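Local coordinates for protein yeast glycogen phosphorylase (Saccharomyces cerevisiae, PDB 1YGP) that belongs to the carbohydrate phosphorylases, two-domain enzymes of the GT-B clan, and carries bound pyridoxal-5'-phosphate, at residues A474-H479 / K498-F503; N526-K531 / L572-R577; I703-S708 / V730-L735. All blocks are in the same frame, centred on the assembly; numbering follows the deposited sequence.

Contact 1 of 3, residues A474-H479 / K498-F503; sequences AIVGSH and KDFIKF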
ATOM      1  N   ALA A 474       6.325 -30.849  19.707  1.00 11.70           N
ATOM      2  CA  ALA A 474       7.581 -30.202  19.404  1.00  9.75           C
ATOM      3  C   ALA A 474       8.724 -30.981  20.041  1.00 13.08           C
ATOM      4  O   ALA A 474       9.728 -31.148  19.349  1.00 13.41           O
ATOM      5  CB  ALA A 474       7.590 -28.790  19.935  1.00  7.22           C
ATOM      6  N   ILE A 475       8.639 -31.522  21.282  1.00 12.18           N
ATOM      7  CA  ILE A 475       9.728 -32.323  21.866  1.00  9.55           C
ATOM      8  C   ILE A 475       9.939 -33.569  21.011  1.00 12.25           C
ATOM      9  O   ILE A 475      11.059 -33.860  20.594  1.00 14.23           O
ATOM     10  CB  ILE A 475       9.472 -32.884  23.278  1.00  5.63           C
ATOM     11  CG1 ILE A 475       8.845 -31.940  24.276  1.00  7.86           C
ATOM     12  CG2 ILE A 475      10.843 -33.263  23.775  1.00 10.45           C
ATOM     13  CD1 ILE A 475       9.579 -30.658  24.634  1.00  6.93           C
ATOM     14  N   VAL A 476       8.860 -34.299  20.730  1.00 11.54           N
ATOM     15  CA  VAL A 476       8.920 -35.501  19.910  1.00 12.61           C
ATOM     16  C   VAL A 476       9.432 -35.240  18.491  1.00 13.06           C
ATOM     17  O   VAL A 476      10.063 -36.143  17.936  1.00 18.00           O
ATOM     18  CB  VAL A 476       7.510 -36.144  19.884  1.00 10.64           C
ATOM     19  CG1 VAL A 476       7.427 -37.315  18.949  1.00 11.29           C
ATOM     20  CG2 VAL A 476       7.210 -36.694  21.258  1.00 12.67           C
ATOM     21  N   GLY A 477       9.221 -34.074  17.870  1.00 11.06           N
ATOM     22  CA  GLY A 477       9.731 -33.833  16.523  1.00 12.07           C
ATOM     23  C   GLY A 477      11.118 -33.190  16.433  1.00 12.86           C
ATOM     24  O   GLY A 477      11.677 -33.091  15.339  1.00 15.36           O
ATOM     25  N   SER A 478      11.710 -32.721  17.529  1.00 13.88           N
ATOM     26  CA  SER A 478      12.982 -32.016  17.484  1.00 13.36           C
ATOM     27  C   SER A 478      14.156 -32.885  17.907  1.00 14.07           C
ATOM     28  O   SER A 478      13.985 -33.853  18.649  1.00 16.19           O
ATOM     29  CB  SER A 478      12.938 -30.840  18.415  1.00 12.48           C
ATOM     30  OG  SER A 478      11.860 -29.982  18.115  1.00 16.72           O
ATOM     31  N   HIS A 479      15.380 -32.586  17.490  1.00 11.00           N
ATOM     32  CA  HIS A 479      16.493 -33.310  18.048  1.00 10.90           C
ATOM     33  C   HIS A 479      17.094 -32.573  19.234  1.00 16.23           C
ATOM     34  O   HIS A 479      18.093 -33.045  19.782  1.00 20.23           O
ATOM     35  CB  HIS A 479      17.575 -33.525  17.019  1.00  6.93           C
ATOM     36  CG  HIS A 479      18.407 -32.309  16.670  1.00  7.93           C
ATOM     37  ND1 HIS A 479      18.175 -31.470  15.678  1.00 13.74           N
ATOM     38  CD2 HIS A 479      19.563 -31.913  17.303  1.00  9.49           C
ATOM     39  CE1 HIS A 479      19.140 -30.581  15.667  1.00 14.36           C
ATOM     40  NE2 HIS A 479      19.966 -30.856  16.649  1.00 12.95           N
ATOM     41  N   LYS A 498       9.659 -33.507  32.542  1.00 29.86           N
ATOM     42  CA  LYS A 498      10.284 -34.627  33.249  1.00 30.04           C
ATOM     43  C   LYS A 498      10.143 -36.004  32.579  1.00 29.31           C
ATOM     44  O   LYS A 498      11.119 -36.723  32.348  1.00 27.36           O
ATOM     45  CB  LYS A 498       9.702 -34.710  34.652  1.00 29.33           C
ATOM     46  N   ASP A 499       8.936 -36.379  32.152  1.00 27.61           N
ATOM     47  CA  ASP A 499       8.727 -37.658  31.505  1.00 25.94           C
ATOM     48  C   ASP A 499       9.492 -37.756  30.192  1.00 26.39           C
ATOM     49  O   ASP A 499      10.044 -38.808  29.860  1.00 23.30           O
ATOM     50  CB  ASP A 499       7.251 -37.851  31.256  1.00 30.15           C
ATOM     51  CG  ASP A 499       6.349 -37.916  32.487  1.00 38.13           C
ATOM     52  OD1 ASP A 499       6.789 -38.329  33.565  1.00 40.23           O
ATOM     53  OD2 ASP A 499       5.177 -37.557  32.349  1.00 38.72           O
ATOM     54  N   PHE A 500       9.597 -36.634  29.470  1.00 27.12           N
ATOM     55  CA  PHE A 500      10.321 -36.597  28.209  1.00 25.21           C
ATOM     56  C   PHE A 500      11.800 -36.757  28.490  1.00 29.41           C
ATOM     57  O   PHE A 500      12.498 -37.390  27.692  1.00 28.90           O
ATOM     58  CB  PHE A 500      10.071 -35.283  27.476  1.00 19.17           C
ATOM     59  CG  PHE A 500       8.693 -35.300  26.835  1.00 14.65           C
ATOM     60  CD1 PHE A 500       8.502 -35.948  25.615  1.00 15.38           C
ATOM     61  CD2 PHE A 500       7.599 -34.730  27.489  1.00 13.86           C
ATOM     62  CE1 PHE A 500       7.216 -36.027  25.063  1.00 16.24           C
ATOM     63  CE2 PHE A 500       6.320 -34.821  26.923  1.00 11.95           C
ATOM     64  CZ  PHE A 500       6.122 -35.469  25.712  1.00  8.83           C
ATOM     65  N   ILE A 501      12.296 -36.277  29.644  1.00 32.88           N
ATOM     66  CA  ILE A 501      13.698 -36.475  30.002  1.00 30.40           C
ATOM     67  C   ILE A 501      13.856 -37.951  30.295  1.00 29.33           C
ATOM     68  O   ILE A 501      14.855 -38.508  29.859  1.00 32.24           O
ATOM     69  CB  ILE A 501      14.184 -35.784  31.283  1.00 31.36           C
ATOM     70  CG1 ILE A 501      13.580 -34.427  31.523  1.00 33.96           C
ATOM     71  CG2 ILE A 501      15.684 -35.660  31.139  1.00 34.27           C
ATOM     72  CD1 ILE A 501      13.739 -33.436  30.381  1.00 36.56           C
ATOM     73  N   LYS A 502      12.916 -38.609  30.985  1.00 26.75           N
ATOM     74  CA  LYS A 502      13.046 -40.026  31.296  1.00 25.72           C
ATOM     75  C   LYS A 502      13.186 -40.837  30.028  1.00 26.79           C
ATOM     76  O   LYS A 502      14.113 -41.620  29.894  1.00 30.42           O
ATOM     77  CB  LYS A 502      11.828 -40.569  32.039  1.00 23.14           C
ATOM     78  N   PHE A 503      12.310 -40.603  29.062  1.00 29.87           N
ATOM     79  CA  PHE A 503      12.331 -41.343  27.818  1.00 29.34           C
ATOM     80  C   PHE A 503      13.463 -40.979  26.854  1.00 28.96           C
ATOM     81  O   PHE A 503      13.948 -41.862  26.143  1.00 28.86           O
ATOM     82  CB  PHE A 503      10.960 -41.147  27.160  1.00 29.60           C
ATOM     83  CG  PHE A 503      10.846 -41.821  25.809  1.00 32.31           C
ATOM     84  CD1 PHE A 503      10.778 -43.209  25.727  1.00 32.98           C
ATOM     85  CD2 PHE A 503      10.852 -41.041  24.654  1.00 33.75           C
ATOM     86  CE1 PHE A 503      10.720 -43.812  24.473  1.00 36.65           C
ATOM     87  CE2 PHE A 503      10.795 -41.659  23.407  1.00 36.53           C
ATOM     88  CZ  PHE A 503      10.729 -43.044  23.311  1.00 36.15           C
TER
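The phenyl ring of F500 lies against one side of the helix that ends near S478, with I475 over its face and V476 at its edge. I475 brings CG1 almost exactly above the ring centre, 4.2 Å from the centroid and 11° off the normal, a CH-pi contact. Its CB is 4.0 Å from F500 CD1, and CG2 reaches the same ring carbon. V476 comes in close to the ring plane instead, with CG2 3.9 Å from F500 CE1. The ring gets there because CG of F500 is anti to its own carbonyl carbon (chi1 -76°), which sends it out toward the helix 470-477. The contact thus joins two helices beside the mixed sheet of one Rossmann-like half of the GT-B fold: helix 470-477 leads directly into strand 478-483, and helix 498-504 precedes the edge strand 509-511. F509 of that edge strand touches both I475 and F500, and F472 adds a second ring next to F500. All three contacting side chains are buried, and what passes between the segments is apolar. At the helix end, S478 OG donates to A474 O at 2.7 Å, tilted 30° from the carbonyl plane.

Contact 2 of 3, residues N526-K531 / L572-R577; sequences NPSLAK and LNNKIR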
ATOM      1  N   ASN A 526      23.447   4.227  23.247  1.00 18.25           N
ATOM      2  CA  ASN A 526      24.277   5.037  24.125  1.00 17.15           C
ATOM      3  C   ASN A 526      25.647   5.358  23.533  1.00 18.03           C
ATOM      4  O   ASN A 526      26.694   4.964  24.070  1.00 17.30           O
ATOM      5  CB  ASN A 526      24.432   4.302  25.447  1.00 19.41           C
ATOM      6  CG  ASN A 526      24.795   5.185  26.640  1.00 25.16           C
ATOM      7  OD1 ASN A 526      25.222   6.343  26.534  1.00 28.10           O
ATOM      8  ND2 ASN A 526      24.638   4.668  27.855  1.00 23.80           N
ATOM      9  N   PRO A 527      25.720   6.136  22.439  1.00 17.46           N
ATOM     10  CA  PRO A 527      26.958   6.528  21.778  1.00 15.45           C
ATOM     11  C   PRO A 527      27.966   7.179  22.701  1.00 18.81           C
ATOM     12  O   PRO A 527      29.142   6.829  22.666  1.00 20.94           O
ATOM     13  CB  PRO A 527      26.513   7.446  20.691  1.00 14.59           C
ATOM     14  CG  PRO A 527      25.254   8.100  21.237  1.00 11.70           C
ATOM     15  CD  PRO A 527      24.601   6.866  21.841  1.00 15.68           C
ATOM     16  N   SER A 528      27.520   8.089  23.569  1.00 21.53           N
ATOM     17  CA  SER A 528      28.357   8.852  24.499  1.00 23.99           C
ATOM     18  C   SER A 528      29.152   7.922  25.409  1.00 21.96           C
ATOM     19  O   SER A 528      30.307   8.216  25.709  1.00 23.07           O
ATOM     20  CB  SER A 528      27.443   9.797  25.317  1.00 25.93           C
ATOM     21  OG  SER A 528      26.056   9.518  25.054  1.00 40.40           O
ATOM     22  N   LEU A 529      28.578   6.786  25.827  1.00 20.64           N
ATOM     23  CA  LEU A 529      29.309   5.788  26.570  1.00 17.26           C
ATOM     24  C   LEU A 529      30.156   4.996  25.586  1.00 18.58           C
ATOM     25  O   LEU A 529      31.316   4.715  25.904  1.00 22.52           O
ATOM     26  CB  LEU A 529      28.367   4.831  27.299  1.00 16.09           C
ATOM     27  CG  LEU A 529      28.957   3.618  28.035  1.00 12.26           C
ATOM     28  CD1 LEU A 529      29.993   4.073  29.044  1.00 15.82           C
ATOM     29  CD2 LEU A 529      27.857   2.870  28.742  1.00 11.87           C
ATOM     30  N   ALA A 530      29.675   4.637  24.393  1.00 18.94           N
ATOM     31  CA  ALA A 530      30.487   3.882  23.440  1.00 20.67           C
ATOM     32  C   ALA A 530      31.779   4.602  23.064  1.00 23.22           C
ATOM     33  O   ALA A 530      32.821   3.976  22.836  1.00 25.23           O
ATOM     34  CB  ALA A 530      29.721   3.629  22.163  1.00 16.04           C
ATOM     35  N   LYS A 531      31.736   5.939  23.036  1.00 23.81           N
ATOM     36  CA  LYS A 531      32.908   6.749  22.774  1.00 23.15           C
ATOM     37  C   LYS A 531      33.782   6.672  24.023  1.00 24.64           C
ATOM     38  O   LYS A 531      34.967   6.375  23.864  1.00 29.56           O
ATOM     39  CB  LYS A 531      32.535   8.218  22.514  1.00 16.90           C
ATOM     40  N   LEU A 572      24.346  11.677  32.907  1.00 20.13           N
ATOM     41  CA  LEU A 572      23.575  12.911  33.120  1.00 22.29           C
ATOM     42  C   LEU A 572      23.050  13.401  31.775  1.00 24.87           C
ATOM     43  O   LEU A 572      21.867  13.740  31.643  1.00 25.66           O
ATOM     44  CB  LEU A 572      24.481  13.996  33.801  1.00 20.84           C
ATOM     45  CG  LEU A 572      24.026  15.383  34.351  1.00 11.94           C
ATOM     46  CD1 LEU A 572      23.941  16.392  33.238  1.00 17.45           C
ATOM     47  CD2 LEU A 572      22.669  15.279  35.007  1.00  9.28           C
ATOM     48  N   ASN A 573      23.876  13.385  30.724  1.00 26.84           N
ATOM     49  CA  ASN A 573      23.437  13.840  29.413  1.00 27.82           C
ATOM     50  C   ASN A 573      22.353  12.903  28.922  1.00 26.57           C
ATOM     51  O   ASN A 573      21.325  13.381  28.435  1.00 29.26           O
ATOM     52  CB  ASN A 573      24.588  13.853  28.405  1.00 33.88           C
ATOM     53  CG  ASN A 573      25.802  14.690  28.831  1.00 40.12           C
ATOM     54  OD1 ASN A 573      26.944  14.343  28.515  1.00 43.89           O
ATOM     55  ND2 ASN A 573      25.655  15.808  29.545  1.00 37.04           N
ATOM     56  N   ASN A 574      22.498  11.586  29.137  1.00 24.42           N
ATOM     57  CA  ASN A 574      21.465  10.613  28.774  1.00 21.46           C
ATOM     58  C   ASN A 574      20.150  10.859  29.477  1.00 20.04           C
ATOM     59  O   ASN A 574      19.074  10.655  28.895  1.00 18.27           O
ATOM     60  CB  ASN A 574      21.840   9.191  29.102  1.00 16.80           C
ATOM     61  CG  ASN A 574      22.824   8.580  28.125  1.00 21.88           C
ATOM     62  OD1 ASN A 574      23.076   9.053  27.021  1.00 19.33           O
ATOM     63  ND2 ASN A 574      23.441   7.479  28.511  1.00 24.80           N
ATOM     64  N   LYS A 575      20.220  11.331  30.728  1.00 20.38           N
ATOM     65  CA  LYS A 575      19.017  11.690  31.459  1.00 20.62           C
ATOM     66  C   LYS A 575      18.328  12.886  30.819  1.00 18.83           C
ATOM     67  O   LYS A 575      17.096  12.907  30.695  1.00 17.39           O
ATOM     68  CB  LYS A 575      19.348  11.999  32.927  1.00 19.10           C
ATOM     69  CG  LYS A 575      19.358  10.698  33.724  1.00 19.36           C
ATOM     70  CD  LYS A 575      19.132  10.937  35.195  1.00 15.08           C
ATOM     71  CE  LYS A 575      20.420  10.821  35.967  1.00 23.59           C
ATOM     72  NZ  LYS A 575      20.172  11.173  37.354  1.00 29.12           N
ATOM     73  N   ILE A 576      19.123  13.836  30.316  1.00 17.16           N
ATOM     74  CA  ILE A 576      18.584  15.012  29.653  1.00 16.59           C
ATOM     75  C   ILE A 576      17.814  14.579  28.425  1.00 16.48           C
ATOM     76  O   ILE A 576      16.716  15.109  28.239  1.00 17.28           O
ATOM     77  CB  ILE A 576      19.727  15.996  29.257  1.00 16.68           C
ATOM     78  CG1 ILE A 576      20.232  16.679  30.519  1.00  7.28           C
ATOM     79  CG2 ILE A 576      19.247  17.016  28.209  1.00 12.53           C
ATOM     80  CD1 ILE A 576      21.596  17.385  30.310  1.00  9.55           C
ATOM     81  N   ARG A 577      18.320  13.633  27.619  1.00 17.19           N
ATOM     82  CA  ARG A 577      17.583  13.177  26.443  1.00 19.01           C
ATOM     83  C   ARG A 577      16.202  12.703  26.844  1.00 20.74           C
ATOM     84  O   ARG A 577      15.227  13.153  26.243  1.00 27.86           O
ATOM     85  CB  ARG A 577      18.155  11.974  25.717  1.00 21.59           C
ATOM     86  CG  ARG A 577      19.551  12.000  25.148  1.00 30.62           C
ATOM     87  CD  ARG A 577      19.679  10.859  24.131  1.00 33.64           C
ATOM     88  NE  ARG A 577      19.406   9.561  24.720  1.00 40.30           N
ATOM     89  CZ  ARG A 577      20.032   8.454  24.325  1.00 42.51           C
ATOM     90  NH1 ARG A 577      20.947   8.473  23.359  1.00 42.61           N
ATOM     91  NH2 ARG A 577      19.747   7.306  24.941  1.00 44.71           N
TER
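A near-trans first torsion (chi1 -158°) swings the amide of N526 across to helix 562-584, while N574 on that helix has CG anti to its carbonyl carbon and reaches back. N526 is the N-cap of helix 527-536, so the contact ties the first turn of one helix to the flank of another in the GT-B fold of the phosphorylases. N574 ND2 donates to N526 OD1 over 2.9 Å, nearly straight at 171°. The acceptor lies in the amide plane of N574, but the donor stands above the carbonyl plane of N526, and the two amides are turned 61° apart. N526 OD1 also takes the weak capping bond from L529 N, at 3.5 Å, and therefore serves the helix start and its neighbour at once.

Both asparagines are buried and have further partners: N574 ND2 also donates to P706 O, and N526 ND2 bonds elsewhere, so that each ND2 has an acceptor outside the two segments. At the more open margin, S528 OG approaches N574 OD1 to 3.6 Å without bonding. R577 extends past the same amide, with N574 OD1 above the centre of its guanidinium, and its NH2 is held by A525 O, just ahead of the cap. P527 meets that guanidinium near its plane, with CD 4.3 Å from R577 NH1.

Contact 3 of 3, residues I703-S708 / V730-L735; sequences IIIPAS and VMNGGL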
ATOM      1  N   ILE A 703      15.873   5.343  24.211  1.00 14.27           N
ATOM      2  CA  ILE A 703      16.101   6.615  24.881  1.00 11.01           C
ATOM      3  C   ILE A 703      16.039   6.393  26.389  1.00 12.76           C
ATOM      4  O   ILE A 703      16.886   6.891  27.140  1.00 16.70           O
ATOM      5  CB  ILE A 703      15.034   7.654  24.444  1.00 12.04           C
ATOM      6  CG1 ILE A 703      15.135   7.911  22.945  1.00 17.01           C
ATOM      7  CG2 ILE A 703      15.250   8.981  25.159  1.00 14.11           C
ATOM      8  CD1 ILE A 703      16.529   8.334  22.383  1.00 17.58           C
ATOM      9  N   ILE A 704      15.057   5.595  26.830  1.00 10.29           N
ATOM     10  CA  ILE A 704      14.796   5.305  28.235  1.00  7.16           C
ATOM     11  C   ILE A 704      15.875   4.466  28.890  1.00 10.91           C
ATOM     12  O   ILE A 704      16.368   4.894  29.934  1.00 16.36           O
ATOM     13  CB  ILE A 704      13.434   4.599  28.367  1.00  2.16           C
ATOM     14  CG1 ILE A 704      12.366   5.592  28.005  1.00  2.00           C
ATOM     15  CG2 ILE A 704      13.205   4.056  29.774  1.00  6.69           C
ATOM     16  CD1 ILE A 704      10.946   5.025  28.050  1.00 11.16           C
ATOM     17  N   ILE A 705      16.302   3.315  28.363  1.00  9.30           N
ATOM     18  CA  ILE A 705      17.315   2.526  29.042  1.00  9.33           C
ATOM     19  C   ILE A 705      18.654   3.232  29.338  1.00 11.80           C
ATOM     20  O   ILE A 705      19.019   3.213  30.520  1.00 14.48           O
ATOM     21  CB  ILE A 705      17.465   1.231  28.208  1.00  3.61           C
ATOM     22  CG1 ILE A 705      16.256   0.404  28.599  1.00  2.17           C
ATOM     23  CG2 ILE A 705      18.775   0.478  28.429  1.00  2.00           C
ATOM     24  CD1 ILE A 705      15.917  -0.870  27.813  1.00  7.46           C
ATOM     25  N   PRO A 706      19.442   3.911  28.490  1.00 10.84           N
ATOM     26  CA  PRO A 706      20.701   4.554  28.904  1.00 10.40           C
ATOM     27  C   PRO A 706      20.555   5.685  29.938  1.00 12.11           C
ATOM     28  O   PRO A 706      21.562   6.180  30.455  1.00  6.18           O
ATOM     29  CB  PRO A 706      21.325   5.036  27.608  1.00  4.96           C
ATOM     30  CG  PRO A 706      20.684   4.161  26.564  1.00 10.74           C
ATOM     31  CD  PRO A 706      19.242   4.056  27.056  1.00 10.37           C
ATOM     32  N   ALA A 707      19.322   6.147  30.200  1.00 11.05           N
ATOM     33  CA  ALA A 707      19.049   7.196  31.159  1.00 10.31           C
ATOM     34  C   ALA A 707      18.786   6.630  32.538  1.00 15.88           C
ATOM     35  O   ALA A 707      18.636   7.365  33.519  1.00 17.72           O
ATOM     36  CB  ALA A 707      17.815   7.957  30.776  1.00 10.42           C
ATOM     37  N   SER A 708      18.717   5.310  32.646  1.00 20.03           N
ATOM     38  CA  SER A 708      18.280   4.706  33.875  1.00 22.35           C
ATOM     39  C   SER A 708      19.320   4.763  34.967  1.00 25.37           C
ATOM     40  O   SER A 708      20.483   4.423  34.734  1.00 25.01           O
ATOM     41  CB  SER A 708      17.919   3.274  33.604  1.00 22.42           C
ATOM     42  OG  SER A 708      17.152   2.710  34.660  1.00 26.45           O
ATOM     43  N   VAL A 730      21.760  -3.387  32.379  1.00 10.01           N
ATOM     44  CA  VAL A 730      23.092  -3.625  32.904  1.00 10.72           C
ATOM     45  C   VAL A 730      24.142  -3.102  31.936  1.00 11.79           C
ATOM     46  O   VAL A 730      24.971  -2.290  32.372  1.00 12.12           O
ATOM     47  CB  VAL A 730      23.255  -5.128  33.179  1.00 11.35           C
ATOM     48  CG1 VAL A 730      24.692  -5.489  33.498  1.00  6.50           C
ATOM     49  CG2 VAL A 730      22.405  -5.473  34.396  1.00  5.00           C
ATOM     50  N   MET A 731      24.068  -3.411  30.627  1.00 10.56           N
ATOM     51  CA  MET A 731      25.018  -2.926  29.600  1.00  9.87           C
ATOM     52  C   MET A 731      25.198  -1.401  29.517  1.00 10.01           C
ATOM     53  O   MET A 731      26.085  -0.858  28.857  1.00  2.00           O
ATOM     54  CB  MET A 731      24.554  -3.452  28.234  1.00 15.27           C
ATOM     55  CG  MET A 731      25.473  -3.270  27.017  1.00 12.57           C
ATOM     56  SD  MET A 731      24.982  -4.391  25.676  1.00 17.88           S
ATOM     57  CE  MET A 731      25.498  -5.934  26.382  1.00  6.13           C
ATOM     58  N   ASN A 732      24.316  -0.688  30.207  1.00 11.43           N
ATOM     59  CA  ASN A 732      24.323   0.741  30.183  1.00 14.54           C
ATOM     60  C   ASN A 732      24.573   1.333  31.562  1.00 14.88           C
ATOM     61  O   ASN A 732      24.311   2.518  31.785  1.00 16.48           O
ATOM     62  CB  ASN A 732      22.978   1.180  29.572  1.00 16.69           C
ATOM     63  CG  ASN A 732      22.947   1.110  28.040  1.00 12.55           C
ATOM     64  OD1 ASN A 732      23.410   2.014  27.345  1.00 10.19           O
ATOM     65  ND2 ASN A 732      22.394   0.085  27.420  1.00 12.44           N
ATOM     66  N   GLY A 733      25.093   0.540  32.512  1.00 12.95           N
ATOM     67  CA  GLY A 733      25.436   1.019  33.853  1.00  9.77           C
ATOM     68  C   GLY A 733      24.251   1.292  34.775  1.00 12.08           C
ATOM     69  O   GLY A 733      24.381   2.010  35.779  1.00 18.74           O
ATOM     70  N   GLY A 734      23.085   0.724  34.503  1.00 12.22           N
ATOM     71  CA  GLY A 734      21.935   0.944  35.357  1.00 15.53           C
ATOM     72  C   GLY A 734      21.978  -0.086  36.454  1.00 18.87           C
ATOM     73  O   GLY A 734      22.544  -1.177  36.237  1.00 25.43           O
ATOM     74  N   LEU A 735      21.450   0.194  37.647  1.00 17.87           N
ATOM     75  CA  LEU A 735      21.452  -0.833  38.676  1.00 13.76           C
ATOM     76  C   LEU A 735      20.077  -1.493  38.767  1.00 11.02           C
ATOM     77  O   LEU A 735      19.083  -0.895  38.365  1.00 16.40           O
ATOM     78  CB  LEU A 735      21.889  -0.187  39.989  1.00 14.39           C
ATOM     79  CG  LEU A 735      23.295   0.476  40.090  1.00 16.95           C
ATOM     80  CD1 LEU A 735      23.655   0.555  41.561  1.00 18.28           C
ATOM     81  CD2 LEU A 735      24.410  -0.344  39.445  1.00 10.85           C
TER
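Van der Waals contact of hydrocarbon with the amide of N732 accounts for most of the joint between 703-708 and 730-735. P706 and N732 lie side by side and point the same way, with P706 CG 3.6 Å from N732 OD1 and CB almost as near. Set about at right angles to the asparagine, I705 offers its branch methyl, and CG2 stands 3.8 Å from N732 ND2. The I705 side chain is about 5 Å from the bound pyridoxal-5'-phosphate.

Backbone packing makes up the remainder, with S708 O 3.8 Å from G734 CA. The two glycines belong to the end of helix 724-730: G733, with positive phi, is the C-prime residue of a Schellman motif, in which G734 N bonds to F729 O and G733 N to V730 O. Strand 735-739 of the parallel sheet in the second GT-B domain follows.

Among hydrogen bonds, N732 ND2 donates to K728 O and W521 O, its OD1 accepts from N526 ND2, and K571 NZ bonds to P706 O, S708 O and N732 O. The buried amide is thus satisfied at both ends, which probably fixes its rotation and leaves its flank to P706 and I705.

Overall arrangement
Contact 1 stands apart, its centre about 47 Å from that of contact 2 and 39 Å from that of contact 3, beside the mixed sheet, whereas contact 3 adjoins the parallel sheet. Contacts 2 and 3 have centres about 10 Å apart; side-chain amides of contact 2 bond to contact 3, and helix 562-584 serves both, through N574 in one and K571 in the other. The touching residues of contacts 1 and 3 are all buried, while contact 2 runs from a buried asparagine pair to an exposed proline. Chemistry follows place: hydrocarbon against an aromatic ring between helices in contact 1, amide hydrogen bonding in contact 2, and packing around an amide near pyridoxal-5'-phosphate in contact 3.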